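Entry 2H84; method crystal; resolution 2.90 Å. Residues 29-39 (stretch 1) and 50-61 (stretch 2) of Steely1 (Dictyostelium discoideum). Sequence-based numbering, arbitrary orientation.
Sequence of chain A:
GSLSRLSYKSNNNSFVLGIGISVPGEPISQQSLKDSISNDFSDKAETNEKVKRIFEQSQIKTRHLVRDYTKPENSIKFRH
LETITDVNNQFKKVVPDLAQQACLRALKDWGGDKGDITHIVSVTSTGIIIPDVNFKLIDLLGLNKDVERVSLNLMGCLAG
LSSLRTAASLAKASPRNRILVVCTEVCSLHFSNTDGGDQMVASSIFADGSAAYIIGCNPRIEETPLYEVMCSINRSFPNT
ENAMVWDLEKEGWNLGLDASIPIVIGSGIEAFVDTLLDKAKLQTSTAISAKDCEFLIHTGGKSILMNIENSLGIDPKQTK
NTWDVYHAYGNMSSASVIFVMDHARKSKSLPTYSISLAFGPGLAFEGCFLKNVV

Stretch 1, residues 29-39: SQQSLKDSISN
Stretch 2 50-61: KVKRIFEQSQIK

Two segments of Steely1 pack nearly antiparallel. Residues 30-39 form a helix that continues beyond Asn-39, with Ser-29 at its N-cap position; residues 50-56 end a helix begun earlier, and the chain then runs as turn and loop to Lys-61. The helix axes approach to 8.6 Å with 157° between their N-to-C directions. The register follows from the nearest CA atoms: Gln-30 CA lies 5.2 Å from Lys-61 CA, Lys-34 CA 5.8 Å from Phe-55 CA, and Ser-38 CA 5.3 Å from Val-51 CA. The contact buries 567 Å², both sides summed, and Gln-30, Phe-55 and Lys-34 contribute most.

Phe-55 is the knob. Its CA-to-CB bond points toward the first helix, and with chi1 -86° (m) and chi2 68° the buried ring sits among Gln-30, Leu-33, Lys-34 and Ile-37, residues on successive turns of one helix face. Ile-37, with chi1 off-rotamer at 118° and chi2 t, brings CD1 to 3.5 Å from Phe-55 CZ, meeting the ring at its edge. Leu-33 (m, t) points sideways and places CB 4.1 Å from Phe-55 CE2.

Lys-34 lies alongside, its CA-to-CB bond sideways and its chi angles t, -136°, m and t. The aliphatic part of the chain does the packing: Lys-34 CG is 3.4 Å from Phe-55 CB, and Lys-34 CD is 3.8 Å from Lys-52 CG. The ammonium then reaches Glu-56, where Lys-34 NZ donates to OE2 at 3.3 Å in a salt bridge. Glu-56 (m, t, chi3 32°) starts sideways, but its end comes nearer to the first helix; its OE1 also forms a long salt bridge with Arg-53 NH1, 3.9 Å. Lys-52 is extended, all four chi angles t, and its end leads away.

Gln-30 joins the start of its helix to the loop. Backbone Gln-30 N donates to Lys-61 O at 2.9 Å with an angle of 152° at the hydrogen; in the first turn of a helix an amide has no earlier helical carbonyl to bond, so the loop supplies one. Its CA-to-CB bond points toward the loop, at Ile-60, with chi1 -112°, between wells, and chi2 m, and Gln-30 CG approaches Ile-60 CG2 to 3.3 Å.

The loop is shaped by a type I turn from Glu-56 to Gln-59. Gln-57 (-76/12) is the first residue to leave helical phi/psi, Gln-59 takes positive phi (66/21), and Ile-60 is extended (-104/134). Ser-58 N bonds Phe-55 O at 2.8 Å, while Ser-58 OG (chi1 p) donates to the same Phe-55 O in a very short 2.4 Å bond and accepts a weak one from Ile-60 N at 3.4 Å.

At the other end, the CA-to-CB bond of Ser-38 (chi1 p) points toward the second helix, at Lys-52, with Ser-38 CB 3.8 Å from Lys-52 N; Val-51 (chi1 t) packs beside it, Val-51 CG1 lying 3.8 Å from Ser-38 CB. Small side chains here accompany the close backbone approach. Ser-32 OG (p) donates to Ser-29 O at 3.0 Å.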

# COMPACT_ATOMS: atom_id res chain seq x y z
N SER A 29 0.22 -32.22 -4.66
CA SER A 29 -1.02 -32.85 -5.09
C SER A 29 -2.20 -32.38 -4.27
O SER A 29 -2.13 -32.35 -3.04
CB SER A 29 -0.90 -34.36 -4.97
OG SER A 29 -2.12 -34.97 -5.32
N GLN A 30 -3.30 -32.03 -4.94
CA GLN A 30 -4.50 -31.57 -4.24
C GLN A 30 -5.12 -32.75 -3.51
O GLN A 30 -5.78 -32.57 -2.48
CB GLN A 30 -5.51 -30.99 -5.22
CG GLN A 30 -5.71 -29.48 -5.07
CD GLN A 30 -6.47 -29.09 -3.81
OE1 GLN A 30 -7.69 -28.94 -3.83
NE2 GLN A 30 -5.75 -28.95 -2.70
N GLN A 31 -4.89 -33.95 -4.03
CA GLN A 31 -5.43 -35.15 -3.43
C GLN A 31 -4.75 -35.48 -2.11
O GLN A 31 -5.42 -35.82 -1.13
CB GLN A 31 -5.31 -36.32 -4.40
CG GLN A 31 -6.64 -36.96 -4.71
CD GLN A 31 -6.65 -38.43 -4.38
OE1 GLN A 31 -6.37 -38.82 -3.25
NE2 GLN A 31 -6.99 -39.26 -5.36
N SER A 32 -3.42 -35.38 -2.07
CA SER A 32 -2.70 -35.66 -0.83
C SER A 32 -2.99 -34.58 0.20
O SER A 32 -3.08 -34.87 1.40
CB SER A 32 -1.20 -35.79 -1.08
OG SER A 32 -0.74 -34.69 -1.83
N LEU A 33 -3.15 -33.33 -0.24
CA LEU A 33 -3.50 -32.24 0.67
C LEU A 33 -4.91 -32.55 1.18
O LEU A 33 -5.22 -32.34 2.34
CB LEU A 33 -3.49 -30.89 -0.05
CG LEU A 33 -2.16 -30.22 -0.40
CD1 LEU A 33 -2.44 -28.96 -1.22
CD2 LEU A 33 -1.38 -29.86 0.86
N LYS A 34 -5.75 -33.05 0.29
CA LYS A 34 -7.10 -33.41 0.68
C LYS A 34 -6.97 -34.38 1.83
O LYS A 34 -7.39 -34.09 2.95
CB LYS A 34 -7.84 -34.09 -0.47
CG LYS A 34 -9.27 -34.44 -0.13
CD LYS A 34 -9.64 -35.84 -0.61
CE LYS A 34 -9.57 -35.99 -2.13
NZ LYS A 34 -10.17 -37.28 -2.58
N ASP A 35 -6.37 -35.54 1.58
CA ASP A 35 -6.20 -36.53 2.63
C ASP A 35 -5.68 -35.88 3.89
O ASP A 35 -6.37 -35.81 4.90
CB ASP A 35 -5.20 -37.63 2.22
CG ASP A 35 -5.58 -38.32 0.93
OD1 ASP A 35 -6.79 -38.54 0.68
OD2 ASP A 35 -4.65 -38.67 0.17
N SER A 36 -4.44 -35.40 3.81
CA SER A 36 -3.76 -34.77 4.94
C SER A 36 -4.56 -33.77 5.74
O SER A 36 -4.95 -34.05 6.88
CB SER A 36 -2.46 -34.11 4.48
OG SER A 36 -1.47 -35.09 4.22
N ILE A 37 -4.80 -32.60 5.18
CA ILE A 37 -5.52 -31.61 5.95
C ILE A 37 -6.94 -32.00 6.36
O ILE A 37 -7.37 -31.63 7.46
CB ILE A 37 -5.49 -30.20 5.30
CG1 ILE A 37 -6.85 -29.73 4.93
CG2 ILE A 37 -4.83 -30.20 4.06
CD1 ILE A 37 -6.82 -28.26 4.76
N SER A 38 -7.65 -32.77 5.54
CA SER A 38 -9.00 -33.18 5.91
C SER A 38 -9.02 -34.05 7.17
O SER A 38 -9.78 -33.78 8.10
CB SER A 38 -9.67 -33.95 4.76
OG SER A 38 -9.14 -35.25 4.61
N ASN A 39 -8.20 -35.08 7.20
CA ASN A 39 -8.15 -35.96 8.36
C ASN A 39 -7.64 -35.25 9.62
O ASN A 39 -7.99 -35.63 10.74
CB ASN A 39 -7.28 -37.18 8.07
CG ASN A 39 -7.85 -38.06 6.98
OD1 ASN A 39 -9.01 -38.46 7.04
ND2 ASN A 39 -7.04 -38.36 5.97
N LYS A 50 -16.69 -33.50 5.52
CA LYS A 50 -17.14 -32.25 4.91
C LYS A 50 -15.96 -31.51 4.27
O LYS A 50 -16.13 -30.82 3.26
CB LYS A 50 -17.80 -31.38 5.98
CG LYS A 50 -18.28 -30.03 5.49
CD LYS A 50 -19.47 -29.55 6.30
CE LYS A 50 -19.20 -29.71 7.78
NZ LYS A 50 -20.42 -29.54 8.58
N VAL A 51 -14.77 -31.67 4.84
CA VAL A 51 -13.58 -31.04 4.29
C VAL A 51 -13.21 -31.83 3.05
O VAL A 51 -13.06 -31.27 1.97
CB VAL A 51 -12.41 -31.09 5.29
CG1 VAL A 51 -11.19 -30.42 4.69
CG2 VAL A 51 -12.78 -30.39 6.58
N LYS A 52 -13.08 -33.14 3.21
CA LYS A 52 -12.74 -34.04 2.12
C LYS A 52 -13.61 -33.74 0.90
O LYS A 52 -13.14 -33.75 -0.23
CB LYS A 52 -12.95 -35.48 2.58
CG LYS A 52 -12.70 -36.52 1.51
CD LYS A 52 -13.05 -37.91 2.01
CE LYS A 52 -12.84 -38.97 0.94
NZ LYS A 52 -13.09 -40.35 1.46
N ARG A 53 -14.89 -33.48 1.16
CA ARG A 53 -15.85 -33.18 0.10
C ARG A 53 -15.45 -31.91 -0.65
O ARG A 53 -15.29 -31.92 -1.88
CB ARG A 53 -17.24 -33.02 0.71
CG ARG A 53 -18.31 -33.88 0.06
CD ARG A 53 -17.88 -35.31 0.03
NE ARG A 53 -18.17 -36.03 1.26
CZ ARG A 53 -17.54 -37.15 1.62
NH1 ARG A 53 -16.59 -37.66 0.89
NH2 ARG A 53 -17.86 -37.80 2.69
N ILE A 54 -15.29 -30.83 0.10
CA ILE A 54 -14.91 -29.53 -0.43
C ILE A 54 -13.68 -29.62 -1.34
O ILE A 54 -13.66 -29.01 -2.41
CB ILE A 54 -14.63 -28.54 0.72
CG1 ILE A 54 -15.95 -28.08 1.33
CG2 ILE A 54 -13.82 -27.36 0.22
CD1 ILE A 54 -15.79 -27.26 2.57
N PHE A 55 -12.67 -30.37 -0.91
CA PHE A 55 -11.47 -30.52 -1.73
C PHE A 55 -11.83 -31.15 -3.06
O PHE A 55 -11.51 -30.62 -4.12
CB PHE A 55 -10.44 -31.39 -1.02
CG PHE A 55 -9.55 -30.62 -0.08
CD1 PHE A 55 -10.07 -30.06 1.07
CD2 PHE A 55 -8.21 -30.40 -0.40
CE1 PHE A 55 -9.26 -29.29 1.90
CE2 PHE A 55 -7.40 -29.63 0.43
CZ PHE A 55 -7.92 -29.06 1.57
N GLU A 56 -12.51 -32.29 -2.99
CA GLU A 56 -12.93 -33.00 -4.19
C GLU A 56 -13.63 -32.06 -5.15
O GLU A 56 -13.23 -31.94 -6.31
CB GLU A 56 -13.85 -34.16 -3.80
CG GLU A 56 -13.12 -35.43 -3.40
CD GLU A 56 -13.89 -36.26 -2.37
OE1 GLU A 56 -15.14 -36.26 -2.40
OE2 GLU A 56 -13.23 -36.93 -1.54
N GLN A 57 -14.67 -31.37 -4.68
CA GLN A 57 -15.40 -30.45 -5.54
C GLN A 57 -14.70 -29.12 -5.81
O GLN A 57 -15.31 -28.21 -6.36
CB GLN A 57 -16.80 -30.16 -4.99
CG GLN A 57 -17.89 -30.96 -5.70
CD GLN A 57 -17.73 -30.93 -7.23
OE1 GLN A 57 -18.28 -30.07 -7.91
NE2 GLN A 57 -16.96 -31.87 -7.75
N SER A 58 -13.42 -29.02 -5.46
CA SER A 58 -12.67 -27.79 -5.66
C SER A 58 -12.15 -27.63 -7.09
O SER A 58 -11.91 -26.51 -7.55
CB SER A 58 -11.47 -27.73 -4.70
OG SER A 58 -10.46 -28.64 -5.08
N GLN A 59 -11.97 -28.76 -7.78
CA GLN A 59 -11.46 -28.76 -9.15
C GLN A 59 -10.03 -28.27 -9.29
O GLN A 59 -9.62 -27.84 -10.36
CB GLN A 59 -12.35 -27.90 -10.05
CG GLN A 59 -13.65 -28.55 -10.44
CD GLN A 59 -14.59 -27.59 -11.14
OE1 GLN A 59 -14.20 -26.93 -12.10
NE2 GLN A 59 -15.82 -27.50 -10.66
N ILE A 60 -9.26 -28.32 -8.20
CA ILE A 60 -7.87 -27.90 -8.24
C ILE A 60 -7.02 -29.16 -8.24
O ILE A 60 -7.27 -30.07 -7.46
CB ILE A 60 -7.51 -27.03 -7.03
CG1 ILE A 60 -8.27 -25.71 -7.11
CG2 ILE A 60 -6.01 -26.80 -6.99
CD1 ILE A 60 -7.98 -24.76 -5.98
N LYS A 61 -6.04 -29.21 -9.13
CA LYS A 61 -5.18 -30.38 -9.24
C LYS A 61 -3.93 -30.27 -8.39
O LYS A 61 -3.54 -31.24 -7.73
CB LYS A 61 -4.79 -30.60 -10.70
CG LYS A 61 -4.55 -32.05 -11.06
CD LYS A 61 -4.71 -32.28 -12.56
CE LYS A 61 -4.80 -33.77 -12.85
NZ LYS A 61 -4.77 -34.08 -14.29